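Local coordinates for protein beta-galactosidase (Bacillus circulans, PDB 4MAD) that probably hydrolyses terminal non-reducing beta-D-galactose residues of beta-D-galactosides, as a member of glycosyl hydrolase family 35, at residues P45-W48 against E49-L53; A143-D146 against V147-E150; L575-L578 against H579-Q583. One frame throughout, in Å; residues are numbered along the deposited sequence.

Contact 1 of 3, residues P45-W48 against E49-L53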
loop_
_atom_site.group_PDB
_atom_site.type_symbol
_atom_site.label_atom_id
_atom_site.label_comp_id
_atom_site.label_asym_id
_atom_site.label_seq_id
_atom_site.Cartn_x
_atom_site.Cartn_y
_atom_site.Cartn_z
ATOM N N PRO A 45 9.296 7.114 10.356
ATOM C CA PRO A 45 10.523 6.599 10.954
ATOM C C PRO A 45 10.729 6.940 12.422
ATOM O O PRO A 45 11.287 6.186 13.155
ATOM C CB PRO A 45 11.627 7.208 10.102
ATOM C CG PRO A 45 11.015 8.016 9.158
ATOM C CD PRO A 45 9.582 7.815 9.117
ATOM N N GLU A 46 10.192 8.056 12.844
ATOM C CA GLU A 46 10.333 8.515 14.213
ATOM C C GLU A 46 9.771 7.476 15.178
ATOM O O GLU A 46 10.189 7.388 16.278
ATOM C CB GLU A 46 9.622 9.842 14.374
ATOM C CG GLU A 46 10.343 10.937 13.679
ATOM C CD GLU A 46 10.009 11.094 12.217
ATOM O OE1 GLU A 46 9.096 10.475 11.737
ATOM O OE2 GLU A 46 10.656 11.917 11.597
ATOM N N TYR A 47 8.788 6.725 14.672
ATOM C CA TYR A 47 8.063 5.726 15.429
ATOM C C TYR A 47 8.506 4.254 15.266
ATOM O O TYR A 47 8.012 3.391 15.935
ATOM C CB TYR A 47 6.560 5.875 15.188
ATOM C CG TYR A 47 5.884 7.098 15.768
ATOM C CD1 TYR A 47 6.383 7.738 16.880
ATOM C CD2 TYR A 47 4.708 7.560 15.251
ATOM C CE1 TYR A 47 5.760 8.806 17.403
ATOM C CE2 TYR A 47 4.075 8.622 15.788
ATOM C CZ TYR A 47 4.607 9.261 16.859
ATOM O OH TYR A 47 3.998 10.320 17.456
ATOM N N TRP A 48 9.496 4.007 14.430
ATOM C CA TRP A 48 9.879 2.642 14.199
ATOM C C TRP A 48 10.333 1.967 15.505
ATOM O O TRP A 48 9.977 0.869 15.793
ATOM C CB TRP A 48 10.976 2.557 13.133
ATOM C CG TRP A 48 10.570 2.809 11.751
ATOM C CD1 TRP A 48 9.315 2.760 11.226
ATOM C CD2 TRP A 48 11.425 3.126 10.658
ATOM N NE1 TRP A 48 9.336 3.020 9.913
ATOM C CE2 TRP A 48 10.622 3.255 9.526
ATOM C CE3 TRP A 48 12.797 3.291 10.522
ATOM C CZ2 TRP A 48 11.143 3.563 8.283
ATOM C CZ3 TRP A 48 13.300 3.598 9.314
ATOM C CH2 TRP A 48 12.486 3.733 8.201
ATOM N N GLU A 49 11.110 2.657 16.303
ATOM C CA GLU A 49 11.568 2.039 17.533
ATOM C C GLU A 49 10.416 1.712 18.456
ATOM O O GLU A 49 10.382 0.701 19.063
ATOM C CB GLU A 49 12.573 2.922 18.244
ATOM C CG GLU A 49 13.112 2.281 19.519
ATOM C CD GLU A 49 14.431 2.850 19.973
ATOM O OE1 GLU A 49 14.831 3.902 19.578
ATOM O OE2 GLU A 49 15.070 2.228 20.771
ATOM N N ASP A 50 9.455 2.590 18.521
ATOM C CA ASP A 50 8.352 2.379 19.419
ATOM C C ASP A 50 7.639 1.097 19.045
ATOM O O ASP A 50 7.371 0.286 19.873
ATOM C CB ASP A 50 7.361 3.520 19.303
ATOM C CG ASP A 50 6.130 3.315 20.169
ATOM O OD1 ASP A 50 6.235 3.476 21.367
ATOM O OD2 ASP A 50 5.073 2.958 19.661
ATOM N N ARG A 51 7.327 0.939 17.763
ATOM C CA ARG A 51 6.603 -0.234 17.367
ATOM C C ARG A 51 7.391 -1.499 17.556
ATOM O O ARG A 51 6.877 -2.457 17.988
ATOM C CB ARG A 51 6.086 -0.115 15.954
ATOM C CG ARG A 51 5.550 1.243 15.620
ATOM C CD ARG A 51 4.167 1.509 16.150
ATOM N NE ARG A 51 3.513 2.623 15.492
ATOM C CZ ARG A 51 3.440 3.845 15.990
ATOM N NH1 ARG A 51 3.967 4.119 17.142
ATOM N NH2 ARG A 51 2.846 4.806 15.332
ATOM N N LEU A 52 8.662 -1.448 17.207
ATOM C CA LEU A 52 9.512 -2.607 17.358
ATOM C C LEU A 52 9.653 -3.030 18.821
ATOM O O LEU A 52 9.617 -4.151 19.101
ATOM C CB LEU A 52 10.883 -2.383 16.735
ATOM C CG LEU A 52 10.797 -2.240 15.234
ATOM C CD1 LEU A 52 11.961 -1.629 14.610
ATOM C CD2 LEU A 52 10.481 -3.562 14.638
ATOM N N LEU A 53 9.759 -2.069 19.720
ATOM C CA LEU A 53 9.855 -2.346 21.126
ATOM C C LEU A 53 8.610 -3.068 21.595
ATOM O O LEU A 53 8.675 -3.956 22.413
ATOM C CB LEU A 53 9.998 -1.037 21.881
ATOM C CG LEU A 53 11.372 -0.417 21.883
ATOM C CD1 LEU A 53 11.363 0.894 22.425
ATOM C CD2 LEU A 53 12.335 -1.240 22.572
HETATM O O HOH W 1 12.563 5.155 15.413
HETATM O O HOH W 2 10.085 5.458 18.366
#
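Arg51 folds back along the first turn of helix 48-58 to lay its guanidinium against Tyr47, four residues earlier. Arg51 CB stands 4.0 Å from Tyr47 O. Arg51 CG comes closer, 3.3 Å from the same Tyr47 O, because it sits beside the backbone N and anti to the carbonyl carbon. A sharp bend at chi2 (-79°) then turns the chain toward the tyrosine. At the tip, Arg51 CZ lies 3.8 Å from Tyr47 CB, which covers one face of the guanidinium toward its rim, while Arg51 NH2 reaches Tyr47 CD2 at 3.3 Å. Ring and guanidinium planes are inclined by 31°, an oblique approach. NH1 meets Asp50 OD2 in a salt bridge; OD2 is met on its anti side but 34° out of the carboxylate plane, although it lies nearly in the guanidinium plane. Lys54 makes a second salt bridge to that oxygen.

The backbone starts the helix in the usual way: Arg51 N bonds to Tyr47 O at 3.1 Å and Leu52 N to Trp48 O at 3.0 Å. Two waters serve the amides of Glu49 and Asp50, each accepting from the amide and donating to a carbonyl four residues back, Pro45 O or Glu46 O. Pro45 CA lies over the centre of one face of the Trp48 indole, whose NE1 bonds to Tyr40 O. The flat Tyr47 side chain lies against Tyr560, Ile351 and Ala563 while its hydroxyl bonds to Asp527. Arginine combines a flat surface for the tyrosine with in-plane N-H groups for Asp50, whose negative charge, between Arg51 and Lys54, is probably stabilised.

Contact 2 of 3, residues A143-D146 against V147-E150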
loop_
_atom_site.group_PDB
_atom_site.type_symbol
_atom_site.label_atom_id
_atom_site.label_comp_id
_atom_site.label_asym_id
_atom_site.label_seq_id
_atom_site.Cartn_x
_atom_site.Cartn_y
_atom_site.Cartn_z
ATOM N N ALA A 143 18.654 -4.964 -12.092
ATOM C CA ALA A 143 19.241 -3.685 -11.823
ATOM C C ALA A 143 18.841 -3.191 -10.467
ATOM O O ALA A 143 19.634 -2.664 -9.749
ATOM C CB ALA A 143 18.885 -2.732 -12.833
ATOM N N TYR A 144 17.584 -3.364 -10.148
ATOM C CA TYR A 144 17.082 -2.975 -8.851
ATOM C C TYR A 144 17.689 -3.784 -7.738
ATOM O O TYR A 144 18.142 -3.260 -6.807
ATOM C CB TYR A 144 15.571 -3.090 -8.828
ATOM C CG TYR A 144 14.954 -3.087 -7.482
ATOM C CD1 TYR A 144 15.220 -2.100 -6.592
ATOM C CD2 TYR A 144 14.076 -4.054 -7.111
ATOM C CE1 TYR A 144 14.664 -2.109 -5.335
ATOM C CE2 TYR A 144 13.538 -4.090 -5.863
ATOM C CZ TYR A 144 13.798 -3.107 -4.987
ATOM O OH TYR A 144 13.226 -3.142 -3.773
ATOM N N PHE A 145 17.730 -5.070 -7.926
ATOM C CA PHE A 145 18.282 -5.965 -6.951
ATOM C C PHE A 145 19.766 -5.666 -6.711
ATOM O O PHE A 145 20.250 -5.777 -5.646
ATOM C CB PHE A 145 18.072 -7.420 -7.338
ATOM C CG PHE A 145 16.795 -8.041 -6.782
ATOM C CD1 PHE A 145 15.797 -7.286 -6.277
ATOM C CD2 PHE A 145 16.624 -9.384 -6.778
ATOM C CE1 PHE A 145 14.661 -7.895 -5.787
ATOM C CE2 PHE A 145 15.487 -9.942 -6.310
ATOM C CZ PHE A 145 14.539 -9.196 -5.823
ATOM N N ASP A 146 20.461 -5.272 -7.756
ATOM C CA ASP A 146 21.857 -4.963 -7.540
ATOM C C ASP A 146 21.984 -3.857 -6.533
ATOM O O ASP A 146 22.831 -3.903 -5.718
ATOM C CB ASP A 146 22.530 -4.471 -8.793
ATOM C CG ASP A 146 22.857 -5.563 -9.748
ATOM O OD1 ASP A 146 22.766 -6.714 -9.408
ATOM O OD2 ASP A 146 23.154 -5.246 -10.889
ATOM N N VAL A 147 21.185 -2.821 -6.636
ATOM C CA VAL A 147 21.245 -1.755 -5.668
ATOM C C VAL A 147 20.744 -2.154 -4.311
ATOM O O VAL A 147 21.330 -1.898 -3.313
ATOM C CB VAL A 147 20.475 -0.540 -6.178
ATOM C CG1 VAL A 147 20.345 0.498 -5.171
ATOM C CG2 VAL A 147 21.183 0.051 -7.324
ATOM N N LEU A 148 19.604 -2.781 -4.316
ATOM C CA LEU A 148 19.028 -3.105 -3.043
ATOM C C LEU A 148 19.911 -3.998 -2.191
ATOM O O LEU A 148 20.088 -3.743 -1.073
ATOM C CB LEU A 148 17.702 -3.813 -3.236
ATOM C CG LEU A 148 17.094 -4.375 -1.971
ATOM C CD1 LEU A 148 16.633 -3.284 -1.110
ATOM C CD2 LEU A 148 15.975 -5.376 -2.236
ATOM N N PHE A 149 20.460 -5.048 -2.757
ATOM C CA PHE A 149 21.271 -5.980 -2.005
ATOM C C PHE A 149 22.604 -5.413 -1.462
ATOM O O PHE A 149 23.130 -5.838 -0.479
ATOM C CB PHE A 149 21.382 -7.317 -2.697
ATOM C CG PHE A 149 20.160 -8.145 -2.537
ATOM C CD1 PHE A 149 19.990 -8.938 -1.464
ATOM C CD2 PHE A 149 19.152 -8.041 -3.436
ATOM C CE1 PHE A 149 18.890 -9.651 -1.347
ATOM C CE2 PHE A 149 18.018 -8.766 -3.287
ATOM C CZ PHE A 149 17.888 -9.554 -2.255
ATOM N N GLU A 150 23.083 -4.438 -2.184
ATOM C CA GLU A 150 24.251 -3.713 -1.801
ATOM C C GLU A 150 23.991 -2.998 -0.494
ATOM O O GLU A 150 24.845 -2.894 0.288
ATOM C CB GLU A 150 24.668 -2.738 -2.889
ATOM C CG GLU A 150 26.017 -2.180 -2.687
ATOM C CD GLU A 150 26.452 -1.186 -3.769
ATOM O OE1 GLU A 150 26.405 -1.507 -4.954
ATOM O OE2 GLU A 150 26.865 -0.067 -3.419
#
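Phe145 and Phe149, one turn apart on helix 135-152 of the TIM barrel, form a T-shaped pair on the side of the helix that faces helix 179-192. The edge of Phe149 is turned to the face of Phe145, with the planes at 75° and the centroids 5.2 Å apart. Phe149 CE2 does the touching, 3.8 Å from Phe145 CG and displaced toward the rim of that ring. Both side chains run the same way, yet their torsions turn the rings differently: Phe145 has chi2 near 15°, whereas the Phe149 ring, with chi2 -86°, stands nearly perpendicular to the plane through CA, CB and CG. Phenylalanine suits both places, since a ring can offer either an edge or a face to its neighbour; Ile189 packs on Phe145, and Arg192 touches both phenylalanines.

Tyr144 and Leu148 make a second i, i+4 pair, again side by side. Each has CG trans to the backbone N, and the two side chains therefore leave the helix in similar directions; Leu148 CB lies 4.1 Å from Tyr144 CE1, and its CD2 is 3.9 Å from Tyr144 OH. The tyrosine ring also stacks on Trp69, and the branched, apolar leucine covers part of its flank with CB and CD2. Asp146 belongs to the exposed side, where a carboxylate can meet water, and its OD1 forms a salt bridge with Arg192.

Leu148 N bonds to Tyr144 O at 2.9 Å. Phe149 N likewise bonds to Phe145 O, and that same oxygen lies in the plane of the Phe149 ring, at its edge, 3.3 Å from CD2.

Contact 3 of 3, residues L575-L578 against H579-Q583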
loop_
_atom_site.group_PDB
_atom_site.type_symbol
_atom_site.label_atom_id
_atom_site.label_comp_id
_atom_site.label_asym_id
_atom_site.label_seq_id
_atom_site.Cartn_x
_atom_site.Cartn_y
_atom_site.Cartn_z
ATOM N N LEU A 575 -6.782 20.534 2.134
ATOM C CA LEU A 575 -7.677 19.452 1.883
ATOM C C LEU A 575 -8.164 19.591 0.488
ATOM O O LEU A 575 -8.600 20.618 0.171
ATOM C CB LEU A 575 -8.843 19.551 2.805
ATOM C CG LEU A 575 -9.959 18.567 2.702
ATOM C CD1 LEU A 575 -10.634 18.335 4.011
ATOM C CD2 LEU A 575 -10.925 19.025 1.719
ATOM N N LEU A 576 -8.069 18.558 -0.339
ATOM C CA LEU A 576 -8.635 18.593 -1.678
ATOM C C LEU A 576 -9.902 17.779 -1.632
ATOM O O LEU A 576 -9.852 16.640 -1.345
ATOM C CB LEU A 576 -7.687 17.987 -2.707
ATOM C CG LEU A 576 -8.175 17.775 -4.141
ATOM C CD1 LEU A 576 -8.665 19.018 -4.781
ATOM C CD2 LEU A 576 -7.132 17.105 -5.048
ATOM N N GLU A 577 -11.017 18.406 -1.875
ATOM C CA GLU A 577 -12.279 17.734 -1.916
ATOM C C GLU A 577 -12.837 17.771 -3.320
ATOM O O GLU A 577 -12.837 18.758 -3.937
ATOM C CB GLU A 577 -13.276 18.348 -0.969
ATOM C CG GLU A 577 -14.670 18.110 -1.344
ATOM C CD GLU A 577 -15.175 16.699 -1.010
ATOM O OE1 GLU A 577 -14.794 16.158 0.029
ATOM O OE2 GLU A 577 -15.942 16.155 -1.802
ATOM N N LEU A 578 -13.222 16.603 -3.777
ATOM C CA LEU A 578 -13.719 16.367 -5.114
ATOM C C LEU A 578 -15.102 16.848 -5.447
ATOM O O LEU A 578 -15.351 17.221 -6.522
ATOM C CB LEU A 578 -13.542 14.907 -5.549
ATOM C CG LEU A 578 -12.144 14.348 -5.522
ATOM C CD1 LEU A 578 -12.070 12.927 -6.018
ATOM C CD2 LEU A 578 -11.189 15.239 -6.187
ATOM N N HIS A 579 -16.025 16.720 -4.525
ATOM C CA HIS A 579 -17.402 16.955 -4.837
ATOM C C HIS A 579 -18.185 17.972 -4.021
ATOM O O HIS A 579 -18.822 18.833 -4.570
ATOM C CB HIS A 579 -18.160 15.661 -4.710
ATOM C CG HIS A 579 -17.668 14.600 -5.619
ATOM N ND1 HIS A 579 -17.966 14.587 -6.955
ATOM C CD2 HIS A 579 -16.895 13.521 -5.385
ATOM C CE1 HIS A 579 -17.391 13.541 -7.507
ATOM N NE2 HIS A 579 -16.737 12.881 -6.580
ATOM N N LYS A 580 -18.190 17.762 -2.725
ATOM C CA LYS A 580 -19.056 18.519 -1.859
ATOM C C LYS A 580 -18.251 19.222 -0.796
ATOM O O LYS A 580 -17.556 18.617 -0.111
ATOM C CB LYS A 580 -20.082 17.625 -1.236
ATOM C CG LYS A 580 -21.070 17.073 -2.187
ATOM C CD LYS A 580 -21.949 16.114 -1.471
ATOM C CE LYS A 580 -23.100 15.601 -2.266
ATOM N NZ LYS A 580 -23.787 14.550 -1.517
ATOM N N HIS A 581 -18.403 20.530 -0.713
ATOM C CA HIS A 581 -17.534 21.368 0.066
ATOM C C HIS A 581 -18.181 21.888 1.351
ATOM O O HIS A 581 -19.354 22.030 1.413
ATOM C CB HIS A 581 -17.060 22.523 -0.815
ATOM C CG HIS A 581 -16.463 22.062 -2.100
ATOM N ND1 HIS A 581 -15.224 21.490 -2.171
ATOM C CD2 HIS A 581 -16.967 22.022 -3.347
ATOM C CE1 HIS A 581 -14.991 21.111 -3.404
ATOM N NE2 HIS A 581 -16.024 21.440 -4.139
ATOM N N HIS A 582 -17.374 22.143 2.354
ATOM C CA HIS A 582 -17.833 22.536 3.668
ATOM C C HIS A 582 -16.864 23.538 4.282
ATOM O O HIS A 582 -15.912 23.881 3.651
ATOM C CB HIS A 582 -18.070 21.315 4.566
ATOM C CG HIS A 582 -19.063 20.372 3.987
ATOM N ND1 HIS A 582 -18.708 19.278 3.236
ATOM C CD2 HIS A 582 -20.402 20.412 3.968
ATOM C CE1 HIS A 582 -19.790 18.677 2.807
ATOM N NE2 HIS A 582 -20.831 19.343 3.244
ATOM N N GLN A 583 -17.178 24.062 5.454
ATOM C CA GLN A 583 -16.409 25.169 5.977
ATOM C C GLN A 583 -15.190 24.868 6.831
ATOM O O GLN A 583 -14.397 25.699 7.058
ATOM C CB GLN A 583 -17.319 26.130 6.710
ATOM C CG GLN A 583 -18.431 26.713 5.929
ATOM C CD GLN A 583 -18.009 27.574 4.762
ATOM O OE1 GLN A 583 -16.964 28.197 4.760
ATOM N NE2 GLN A 583 -18.852 27.621 3.758
#
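The imidazole of His581 has Glu577 O at its edge, near the ring plane, with CE1 3.2 Å from that oxygen, while the Glu577 carboxylate stands almost square to the ring, at 87°. The other imidazole, of His579, carries Leu578 on one face: Leu578 CB sits 4.0 Å from the ring centroid in a CH-pi contact, and Leu578 O lies over the same face. These groups line the loop that leaves strand 569-577 of an antiparallel beta-sheet and leads to strand 584-588, not its sheet neighbour.

Glu577 organises the loop through one oxygen. Its OE2 accepts from His579 N at 2.8 Å and from Lys580 N at 2.9 Å, the two amides arriving from opposite faces of the carboxylate plane. The first meets the anti side, 22° out of plane; the second comes from above the plane. A bend at chi2 (77°) curls the carboxylate back toward these amides after CG has left the backbone trans to N. Glutamate suits this buried place because its chain is long enough to fold over the loop and its oxygens serve several donors: OE1 is bonded to the main-chain N of Thr536 and Lys537 and to the hydroxyl of Tyr550. These bonds probably stabilise the carboxylate as an anion.

His581 suits its place by using both ring nitrogens, ND1 with His516 NE2 and NE2 with Phe512 O; His579 NE2 bonds to Arg419. Lys580 extends its aliphatic chain outward, as befits an exposed site. Glu577 CG comes within 3.5 Å of His581 ND1.

All three contacts are local and lie in series along the chain. Contacts 1 and 2 belong to the (beta/alpha)8 barrel, on two of its outer helices, 48-58 and 135-152; their centres are 26 Å apart and their nearest atoms about 12 Å. Contact 3 lies in the C-terminal antiparallel sheet, its centre 34 Å from that of contact 1 and 42 Å from that of contact 2, on the opposite side of the chain's centre from contact 2. Contact 1 faces that sheet: Tyr47 and Arg51 touch Tyr560 of strand 558-561. None adjoins the predicted catalytic pair, Glu171 and Glu247, or the ligand pockets.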